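Local coordinates for protein BamaA.19900.a (Balamuthia mandrillaris, PDB 6VZZ) that probably catalyses the ATP-dependent phosphorylation of glucose to glucose 6-phosphate, as a glucokinase of the actin-like ATPase clan, at residues 71-76 / 120-125; 46-51 / 77-82. One frame throughout, in Å; residues are numbered along the deposited sequence.

How the interactions relate
Along the chain the segments run 46-51, 71-76, 77-82, 120-125, so the two contacts alternate and their loops cross instead of nesting. Interaction 2 closes the first loop: the chain leaves strand 47-54, returns as the antiparallel strand 62-68, and enters helix 72-90, which lies back on the sheet. Interaction 1 uses the start of that helix, from its N-cap residue Asp71, and closes a longer loop through strands 96-101, 103-105 and 111-114, ending at the short helix 121-124. Helix 72-90 therefore joins the five-stranded sheet to the region of the small antiparallel sheet. The contacts touch where Leu75 CD2 packs 3.3 Å from Thr48 OG1.

Interaction 1 (71-76 / 120-125); sequences DTRKLI and DATHRR
Asp71 and His123 lie side by side and point the same way: Asp71 places CG between its backbone N and carbonyl carbon (chi1 80°), while His123 CG sits beside its own N, anti to the carbonyl carbon (chi1 -70°). His123 ND1 donates to Asp71 OD2 at 2.9 Å, reaching it from above the carboxylate plane along a bent path (133° at the hydrogen). The other oxygen, Asp71 OD1, accepts from Lys74 N at 2.8 Å on its syn side, the N-cap bond of helix 72-90. One carboxylate thus caps the helix and holds the imidazole, and the helix start may stabilise its negative charge.

Arg73 crosses the same ring, its CG over the centre of one face, 3.8 Å from the His123 centroid, a CH-pi contact. The chain bends at chi2 and chi3, and the guanidinium lies between Ile76 CD1 on one face and Thr122 CG2 on the opposite face, both offset toward the rim. In its plane Arg73 NE donates to Thr72 OG1 at 3.3 Å, and NH1 forms a salt bridge with Glu130.

Thr72 carries the backbone side of the joint. Its N donates to His123 O at 2.8 Å, and its OG1 lies 2.7 Å from Thr122 O and 2.8 Å from Arg125 O, two carbonyls within range of a single hydroxyl proton. Thr72 CG2 packs on the backbone at Arg124 and Arg125, with Phe117 and Leu126 nearby. Arg125 directs its side chain elsewhere, to a salt bridge with Asp113.

The arrangement is an Asp N-cap whose second oxygen takes a His-carboxylate hydrogen bond; on the facing side Asp120 makes a weaker cap to His123 N. The first turn of helix 72-90 docks on the carbonyls of Thr122, His123 and Arg125, where the short helical turn leads into strand 125-127.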
loop_
_atom_site.group_PDB
_atom_site.type_symbol
_atom_site.label_atom_id
_atom_site.label_comp_id
_atom_site.label_asym_id
_atom_site.label_seq_id
_atom_site.Cartn_x
_atom_site.Cartn_y
_atom_site.Cartn_z
ATOM N N ASP A 71 15.169 -21.141 -13.107
ATOM C CA ASP A 71 15.729 -21.472 -11.803
ATOM C C ASP A 71 17.097 -20.809 -11.676
ATOM O O ASP A 71 17.727 -20.440 -12.670
ATOM C CB ASP A 71 15.759 -23.002 -11.550
ATOM C CG ASP A 71 16.922 -23.731 -12.222
ATOM O OD1 ASP A 71 17.773 -23.118 -12.887
ATOM O OD2 ASP A 71 16.987 -24.971 -12.078
ATOM N N THR A 72 17.544 -20.642 -10.431
ATOM C CA THR A 72 18.752 -19.865 -10.181
ATOM C C THR A 72 20.022 -20.625 -10.547
ATOM O O THR A 72 21.037 -19.994 -10.855
ATOM C CB THR A 72 18.801 -19.426 -8.716
ATOM O OG1 THR A 72 18.650 -20.570 -7.864
ATOM C CG2 THR A 72 17.686 -18.412 -8.421
ATOM N N ARG A 73 19.997 -21.962 -10.523
ATOM C CA ARG A 73 21.180 -22.712 -10.939
ATOM C C ARG A 73 21.482 -22.475 -12.415
ATOM O O ARG A 73 22.650 -22.360 -12.806
ATOM C CB ARG A 73 21.002 -24.207 -10.657
ATOM C CG ARG A 73 20.526 -24.576 -9.230
ATOM C CD ARG A 73 21.439 -24.061 -8.105
ATOM N NE ARG A 73 21.148 -22.671 -7.734
ATOM C CZ ARG A 73 21.910 -21.934 -6.928
ATOM N NH1 ARG A 73 23.015 -22.448 -6.405
ATOM N NH2 ARG A 73 21.581 -20.678 -6.658
ATOM N N LYS A 74 20.442 -22.379 -13.249
ATOM C CA LYS A 74 20.657 -22.050 -14.654
ATOM C C LYS A 74 21.141 -20.612 -14.826
ATOM O O LYS A 74 21.903 -20.326 -15.756
ATOM C CB LYS A 74 19.377 -22.295 -15.458
ATOM N N LEU A 75 20.726 -19.700 -13.944
ATOM C CA LEU A 75 21.259 -18.343 -13.981
ATOM C C LEU A 75 22.755 -18.330 -13.678
ATOM O O LEU A 75 23.536 -17.658 -14.363
ATOM C CB LEU A 75 20.510 -17.454 -12.991
ATOM C CG LEU A 75 19.130 -16.958 -13.422
ATOM C CD1 LEU A 75 18.584 -15.953 -12.420
ATOM C CD2 LEU A 75 19.204 -16.343 -14.817
ATOM N N ILE A 76 23.175 -19.064 -12.645
ATOM C CA ILE A 76 24.588 -19.095 -12.288
ATOM C C ILE A 76 25.428 -19.552 -13.476
ATOM O O ILE A 76 26.484 -18.975 -13.762
ATOM C CB ILE A 76 24.805 -19.982 -11.045
ATOM C CG1 ILE A 76 24.207 -19.305 -9.812
ATOM C CG2 ILE A 76 26.289 -20.272 -10.810
ATOM C CD1 ILE A 76 24.223 -20.175 -8.589
ATOM N N ASP A 120 12.843 -26.377 -5.651
ATOM C CA ASP A 120 13.047 -26.183 -4.226
ATOM C C ASP A 120 13.695 -24.821 -3.977
ATOM O O ASP A 120 13.968 -24.054 -4.905
ATOM C CB ASP A 120 13.881 -27.332 -3.648
ATOM C CG ASP A 120 15.353 -27.270 -4.056
ATOM O OD1 ASP A 120 15.688 -26.679 -5.108
ATOM O OD2 ASP A 120 16.187 -27.823 -3.308
ATOM N N ALA A 121 13.965 -24.533 -2.701
ATOM C CA ALA A 121 14.439 -23.209 -2.311
ATOM C C ALA A 121 15.760 -22.862 -2.983
ATOM O O ALA A 121 15.993 -21.701 -3.340
ATOM C CB ALA A 121 14.581 -23.130 -0.794
ATOM N N THR A 122 16.643 -23.846 -3.155
ATOM C CA THR A 122 17.921 -23.574 -3.809
ATOM C C THR A 122 17.719 -23.079 -5.236
ATOM O O THR A 122 18.464 -22.216 -5.717
ATOM C CB THR A 122 18.796 -24.826 -3.815
ATOM O OG1 THR A 122 18.812 -25.402 -2.505
ATOM C CG2 THR A 122 20.220 -24.481 -4.241
ATOM N N HIS A 123 16.710 -23.609 -5.926
ATOM C CA HIS A 123 16.483 -23.256 -7.317
ATOM C C HIS A 123 15.677 -21.978 -7.477
ATOM O O HIS A 123 15.546 -21.483 -8.600
ATOM C CB HIS A 123 15.805 -24.423 -8.036
ATOM C CG HIS A 123 16.708 -25.608 -8.223
ATOM N ND1 HIS A 123 16.858 -26.250 -9.434
ATOM C CD2 HIS A 123 17.532 -26.247 -7.357
ATOM C CE1 HIS A 123 17.723 -27.240 -9.303
ATOM N NE2 HIS A 123 18.145 -27.260 -8.052
ATOM N N ARG A 124 15.148 -21.431 -6.383
ATOM C CA ARG A 124 14.450 -20.159 -6.413
ATOM C C ARG A 124 15.254 -19.020 -5.811
ATOM O O ARG A 124 14.921 -17.858 -6.050
ATOM C CB ARG A 124 13.109 -20.272 -5.671
ATOM C CG ARG A 124 12.096 -21.158 -6.374
ATOM C CD ARG A 124 10.748 -21.175 -5.652
ATOM N NE ARG A 124 10.767 -22.089 -4.512
ATOM C CZ ARG A 124 10.753 -21.707 -3.237
ATOM N NH1 ARG A 124 10.696 -20.419 -2.916
ATOM N NH2 ARG A 124 10.786 -22.622 -2.276
ATOM N N ARG A 125 16.312 -19.321 -5.062
ATOM C CA ARG A 125 17.099 -18.321 -4.360
ATOM C C ARG A 125 18.472 -18.163 -5.001
ATOM O O ARG A 125 19.062 -19.126 -5.494
ATOM C CB ARG A 125 17.237 -18.690 -2.882
ATOM C CG ARG A 125 15.891 -18.674 -2.172
ATOM C CD ARG A 125 15.957 -19.073 -0.713
ATOM N NE ARG A 125 14.674 -18.799 -0.072
ATOM C CZ ARG A 125 14.303 -19.297 1.102
ATOM N NH1 ARG A 125 15.121 -20.107 1.766
ATOM N NH2 ARG A 125 13.109 -18.995 1.608
#

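Interaction 2 (46-51 / 77-82); sequences TNTRLA and AFFDSV
The Phe78 ring meets Leu50 at its edge, with Leu50 CB near the ring plane and 4.3 Å from Phe78 CZ; Phe79 CE1 also lies in plane at the edge of this ring. Thr48 CG2 approaches Phe78 obliquely, 3.9 Å from CE2. The Phe79 ring is likewise met obliquely, by Thr48 CG2 at 4.2 Å from its CE1 and by Leu50 CD1 at 4.2 Å from its CD1, and it makes an edge-to-face pair with Phe136. Leu50 extends CG anti to its backbone N (chi1 -170°), and its tip meets that of Val82, CD1 to CG1 at 4.0 Å.

Strand 47-51 and helix 77-82 run nearly parallel, their axes 10.9 Å apart and 25° askew. Thr48 and Leu50, two residues apart, turn toward the helix, whereas Arg49 turns away. Val41 and Ile43 of strand 37-43, with Val64, Leu65 and Val67 of strand 62-68, extend the apolar layer on the sheet.

No hydrogen bond spans the two segments. Aliphatic carbons and aromatic rings carry the contact, and all five touching residues are buried, which implies that hydrophobic burial and shape hold helix 72-90 on the sheet here.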
loop_
_atom_site.group_PDB
_atom_site.type_symbol
_atom_site.label_atom_id
_atom_site.label_comp_id
_atom_site.label_asym_id
_atom_site.label_seq_id
_atom_site.Cartn_x
_atom_site.Cartn_y
_atom_site.Cartn_z
ATOM N N THR A 46 10.620 -15.438 -16.306
ATOM C CA THR A 46 10.851 -16.289 -17.467
ATOM C C THR A 46 12.180 -16.014 -18.151
ATOM O O THR A 46 12.840 -16.957 -18.600
ATOM C CB THR A 46 9.704 -16.121 -18.486
ATOM O OG1 THR A 46 8.490 -16.637 -17.932
ATOM C CG2 THR A 46 9.994 -16.858 -19.782
ATOM N N ASN A 47 12.599 -14.746 -18.230
ATOM C CA ASN A 47 13.794 -14.347 -18.963
ATOM C C ASN A 47 14.670 -13.443 -18.116
ATOM O O ASN A 47 14.180 -12.644 -17.312
ATOM C CB ASN A 47 13.463 -13.601 -20.252
ATOM C CG ASN A 47 12.348 -14.245 -21.014
ATOM O OD1 ASN A 47 12.471 -15.385 -21.464
ATOM N ND2 ASN A 47 11.241 -13.526 -21.166
ATOM N N THR A 48 15.974 -13.559 -18.338
ATOM C CA THR A 48 16.968 -12.716 -17.702
ATOM C C THR A 48 17.766 -11.993 -18.776
ATOM O O THR A 48 18.140 -12.586 -19.793
ATOM C CB THR A 48 17.886 -13.544 -16.798
ATOM O OG1 THR A 48 17.204 -13.823 -15.569
ATOM C CG2 THR A 48 19.184 -12.811 -16.500
ATOM N N ARG A 49 17.998 -10.704 -18.554
ATOM C CA ARG A 49 18.780 -9.875 -19.453
ATOM C C ARG A 49 19.927 -9.253 -18.676
ATOM O O ARG A 49 19.801 -8.961 -17.482
ATOM C CB ARG A 49 17.919 -8.789 -20.084
ATOM C CG ARG A 49 16.823 -9.339 -20.969
ATOM C CD ARG A 49 15.849 -8.255 -21.395
ATOM N NE ARG A 49 15.091 -8.647 -22.585
ATOM C CZ ARG A 49 13.984 -9.390 -22.562
ATOM N NH1 ARG A 49 13.497 -9.828 -21.407
ATOM N NH2 ARG A 49 13.368 -9.698 -23.695
ATOM N N LEU A 50 21.056 -9.065 -19.354
ATOM C CA LEU A 50 22.235 -8.477 -18.741
ATOM C C LEU A 50 22.739 -7.375 -19.650
ATOM O O LEU A 50 22.710 -7.515 -20.877
ATOM C CB LEU A 50 23.334 -9.527 -18.497
ATOM C CG LEU A 50 24.540 -9.108 -17.650
ATOM C CD1 LEU A 50 25.042 -10.261 -16.820
ATOM C CD2 LEU A 50 25.657 -8.568 -18.515
ATOM N N ALA A 51 23.197 -6.280 -19.049
ATOM C CA ALA A 51 23.653 -5.136 -19.819
ATOM C C ALA A 51 24.829 -4.477 -19.119
ATOM O O ALA A 51 25.022 -4.621 -17.908
ATOM C CB ALA A 51 22.532 -4.113 -20.036
ATOM N N ALA A 77 24.966 -20.575 -14.199
ATOM C CA ALA A 77 25.697 -21.014 -15.384
ATOM C C ALA A 77 25.692 -19.938 -16.466
ATOM O O ALA A 77 26.686 -19.758 -17.174
ATOM C CB ALA A 77 25.105 -22.316 -15.916
ATOM N N PHE A 78 24.580 -19.213 -16.612
ATOM C CA PHE A 78 24.545 -18.115 -17.571
ATOM C C PHE A 78 25.492 -16.996 -17.155
ATOM O O PHE A 78 26.236 -16.469 -17.986
ATOM C CB PHE A 78 23.107 -17.610 -17.724
ATOM C CG PHE A 78 22.979 -16.230 -18.358
ATOM C CD1 PHE A 78 23.008 -16.069 -19.743
ATOM C CD2 PHE A 78 22.769 -15.099 -17.569
ATOM C CE1 PHE A 78 22.865 -14.795 -20.331
ATOM C CE2 PHE A 78 22.621 -13.824 -18.152
ATOM C CZ PHE A 78 22.668 -13.675 -19.535
ATOM N N PHE A 79 25.502 -16.639 -15.866
ATOM C CA PHE A 79 26.362 -15.553 -15.400
ATOM C C PHE A 79 27.837 -15.922 -15.548
ATOM O O PHE A 79 28.625 -15.145 -16.100
ATOM C CB PHE A 79 26.039 -15.203 -13.944
ATOM C CG PHE A 79 24.676 -14.590 -13.740
ATOM C CD1 PHE A 79 24.129 -13.729 -14.685
ATOM C CD2 PHE A 79 23.941 -14.873 -12.593
ATOM C CE1 PHE A 79 22.869 -13.150 -14.493
ATOM C CE2 PHE A 79 22.683 -14.309 -12.391
ATOM C CZ PHE A 79 22.147 -13.440 -13.343
ATOM N N ASP A 80 28.230 -17.101 -15.051
ATOM C CA ASP A 80 29.598 -17.580 -15.248
ATOM C C ASP A 80 30.002 -17.506 -16.716
ATOM O O ASP A 80 31.067 -16.983 -17.060
ATOM C CB ASP A 80 29.743 -19.018 -14.738
ATOM C CG ASP A 80 29.664 -19.125 -13.216
ATOM O OD1 ASP A 80 29.735 -18.079 -12.531
ATOM O OD2 ASP A 80 29.533 -20.265 -12.703
ATOM N N SER A 81 29.148 -18.015 -17.602
ATOM C CA SER A 81 29.488 -18.049 -19.019
ATOM C C SER A 81 29.668 -16.645 -19.581
ATOM O O SER A 81 30.700 -16.334 -20.185
ATOM C CB SER A 81 28.411 -18.795 -19.797
ATOM O OG SER A 81 28.681 -18.738 -21.179
ATOM N N VAL A 82 28.668 -15.781 -19.396
ATOM C CA VAL A 82 28.757 -14.453 -19.985
ATOM C C VAL A 82 29.817 -13.612 -19.288
ATOM O O VAL A 82 30.381 -12.702 -19.902
ATOM C CB VAL A 82 27.379 -13.766 -19.970
ATOM C CG1 VAL A 82 27.064 -13.243 -18.591
ATOM C CG2 VAL A 82 27.345 -12.647 -20.981
#